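Local coordinates for protein ElaA (Escherichia coli, PDB 5Z6N) that probably works as an N-acetyltransferase of the GNAT superfamily, transferring an acetyl group from acetyl coenzyme A to an amine substrate, at residues 10-14 with 15-19. Residues are numbered along the deposited sequence; the frame is centred on the assembly and turned at random.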
ATOM      1  N   SER B  10      -4.787  15.515  -5.345  1.00 38.36           N
ATOM      2  CA  SER B  10      -4.578  15.682  -6.780  1.00 30.07           C
ATOM      3  C   SER B  10      -3.138  16.049  -7.116  1.00 28.10           C
ATOM      4  O   SER B  10      -2.695  15.799  -8.242  1.00 30.11           O
ATOM      5  CB  SER B  10      -5.527  16.749  -7.330  1.00 26.38           C
ATOM      6  OG  SER B  10      -5.170  18.045  -6.880  1.00 22.03           O
ATOM      7  N   GLU B  11      -2.403  16.629  -6.170  1.00 28.28           N
ATOM      8  CA  GLU B  11      -1.020  17.029  -6.394  1.00 17.71           C
ATOM      9  C   GLU B  11      -0.032  15.886  -6.200  1.00 37.58           C
ATOM     10  O   GLU B  11       1.139  16.033  -6.569  1.00 41.62           O
ATOM     11  CB  GLU B  11      -0.649  18.172  -5.447  1.00 17.77           C
ATOM     12  CG  GLU B  11      -1.558  19.391  -5.530  1.00 18.57           C
ATOM     13  CD  GLU B  11      -1.432  20.291  -4.318  1.00 35.78           C
ATOM     14  OE1 GLU B  11      -0.296  20.486  -3.843  1.00 38.84           O
ATOM     15  OE2 GLU B  11      -2.467  20.802  -3.847  1.00 40.05           O
ATOM     16  N   LEU B  12      -0.472  14.771  -5.617  1.00 35.75           N
ATOM     17  CA  LEU B  12       0.405  13.632  -5.373  1.00 32.22           C
ATOM     18  C   LEU B  12       0.935  13.084  -6.690  1.00 28.33           C
ATOM     19  O   LEU B  12       0.154  12.729  -7.579  1.00 27.77           O
ATOM     20  CB  LEU B  12      -0.349  12.535  -4.625  1.00 30.76           C
ATOM     21  CG  LEU B  12      -0.758  12.702  -3.163  1.00 28.85           C
ATOM     22  CD1 LEU B  12      -1.651  11.539  -2.780  1.00 13.35           C
ATOM     23  CD2 LEU B  12       0.456  12.772  -2.243  1.00 27.40           C
ATOM     24  N   SER B  13       2.257  13.013  -6.819  1.00 29.30           N
ATOM     25  CA  SER B  13       2.838  12.293  -7.939  1.00 36.03           C
ATOM     26  C   SER B  13       2.860  10.801  -7.621  1.00 40.00           C
ATOM     27  O   SER B  13       2.485  10.363  -6.528  1.00 38.64           O
ATOM     28  CB  SER B  13       4.242  12.806  -8.252  1.00 31.04           C
ATOM     29  OG  SER B  13       5.230  11.912  -7.766  1.00 22.35           O
ATOM     30  N   VAL B  14       3.312  10.005  -8.590  1.00 39.38           N
ATOM     31  CA  VAL B  14       3.345   8.557  -8.404  1.00 31.13           C
ATOM     32  C   VAL B  14       4.324   8.176  -7.297  1.00 28.13           C
ATOM     33  O   VAL B  14       4.032   7.308  -6.463  1.00 32.10           O
ATOM     34  CB  VAL B  14       3.674   7.864  -9.739  1.00 29.88           C
ATOM     35  CG1 VAL B  14       4.355   6.550  -9.511  1.00 16.97           C
ATOM     36  CG2 VAL B  14       2.403   7.639 -10.524  1.00 31.90           C
ATOM     37  N   SER B  15       5.488   8.833  -7.248  1.00 25.42           N
ATOM     38  CA  SER B  15       6.476   8.501  -6.226  1.00 26.49           C
ATOM     39  C   SER B  15       6.090   9.045  -4.856  1.00 27.62           C
ATOM     40  O   SER B  15       6.503   8.486  -3.833  1.00 28.14           O
ATOM     41  CB  SER B  15       7.854   9.029  -6.629  1.00 31.89           C
ATOM     42  OG  SER B  15       7.882  10.444  -6.617  1.00 40.46           O
ATOM     43  N   GLN B  16       5.313  10.129  -4.811  1.00 25.72           N
ATOM     44  CA  GLN B  16       4.827  10.625  -3.527  1.00 24.44           C
ATOM     45  C   GLN B  16       3.782   9.687  -2.934  1.00 24.43           C
ATOM     46  O   GLN B  16       3.771   9.448  -1.720  1.00 25.16           O
ATOM     47  CB  GLN B  16       4.262  12.034  -3.690  1.00 20.72           C
ATOM     48  CG  GLN B  16       5.324  13.115  -3.788  1.00 19.32           C
ATOM     49  CD  GLN B  16       4.727  14.498  -3.933  1.00 18.70           C
ATOM     50  OE1 GLN B  16       3.745  14.688  -4.648  1.00 24.18           O
ATOM     51  NE2 GLN B  16       5.314  15.472  -3.249  1.00 16.77           N
ATOM     52  N   LEU B  17       2.895   9.146  -3.774  1.00 21.58           N
ATOM     53  CA  LEU B  17       1.921   8.171  -3.296  1.00 22.99           C
ATOM     54  C   LEU B  17       2.608   6.893  -2.836  1.00 26.62           C
ATOM     55  O   LEU B  17       2.274   6.337  -1.783  1.00 26.65           O
ATOM     56  CB  LEU B  17       0.901   7.859  -4.390  1.00 25.67           C
ATOM     57  CG  LEU B  17      -0.059   6.732  -4.006  1.00 22.27           C
ATOM     58  CD1 LEU B  17      -0.846   7.118  -2.763  1.00 20.00           C
ATOM     59  CD2 LEU B  17      -0.986   6.371  -5.157  1.00 26.69           C
ATOM     60  N   TYR B  18       3.573   6.409  -3.622  1.00 30.54           N
ATOM     61  CA  TYR B  18       4.280   5.186  -3.257  1.00 31.11           C
ATOM     62  C   TYR B  18       4.955   5.314  -1.900  1.00 32.07           C
ATOM     63  O   TYR B  18       4.962   4.364  -1.108  1.00 31.08           O
ATOM     64  CB  TYR B  18       5.315   4.834  -4.322  1.00 24.69           C
ATOM     65  CG  TYR B  18       5.797   3.410  -4.208  1.00 34.07           C
ATOM     66  CD1 TYR B  18       5.028   2.365  -4.699  1.00 40.13           C
ATOM     67  CD2 TYR B  18       7.003   3.104  -3.588  1.00 38.45           C
ATOM     68  CE1 TYR B  18       5.453   1.058  -4.600  1.00 43.65           C
ATOM     69  CE2 TYR B  18       7.438   1.794  -3.480  1.00 43.74           C
ATOM     70  CZ  TYR B  18       6.660   0.775  -3.993  1.00 45.29           C
ATOM     71  OH  TYR B  18       7.075  -0.535  -3.890  1.00 43.02           O
ATOM     72  N   ALA B  19       5.527   6.486  -1.615  1.00 33.28           N
ATOM     73  CA  ALA B  19       6.314   6.657  -0.399  1.00 31.56           C
ATOM     74  C   ALA B  19       5.449   6.619   0.855  1.00 23.26           C
ATOM     75  O   ALA B  19       5.900   6.128   1.898  1.00 15.36           O
ATOM     76  CB  ALA B  19       7.097   7.968  -0.471  1.00 13.70           C
TER
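Ser13 and Gln16 close a capping box at the start of helix 14-31, each side chain accepting a hydrogen bond from the other's backbone N. Ser13 holds the N-cap position. Ser13 OG takes a weak bond from Gln16 N at 3.5 Å, nearly straight, and a second weak one from Ser15 N at 3.1 Å, where the bend at the hydrogen is marked. In return, Gln16 OE1 accepts from Ser13 N at 3.1 Å; the donor lies in the carbonyl plane, on a lone pair, with an N-H...O angle of 167°. The glutamine can reach this far because CG sits beside its own backbone N (chi1 -77°) and the chain then runs extended, carrying the amide back to the N-cap residue. The amides of Ser15 and Gln16, with no preceding turn to bond to, thus meet the hydroxyl of Ser13, though weakly.

A further hydroxyl joins the cap: Ser15 OG lies 3.2 Å from Ser13 OG, hydrogen-bonded to it, so that one serine oxygen gathers three partners. Regular helical bonding takes over at once, with Leu17 N donating to Ser13 O and Tyr18 N to Val14 O, both at 3.0 Å.

Apolar contact is lighter. Leu12 CD2 comes to 4.1 Å from Gln16 CB, the two side chains running at a slant to one another, and Leu12 CD1 just meets Leu17 CD1 at 4.5 Å.

The cap ends the loop that leads from strand 3-8 into helix 14-31. Leu12 and Gln16 rest on Leu7 of that strand, and Leu12 also touches His50 of strand 49-54. Across the dimer interface, Val14 packs on Leu12 of the second subunit and Leu17 on that subunit's own Leu17, while its Asp43 and Gly41 hydrogen-bond Tyr18 OH.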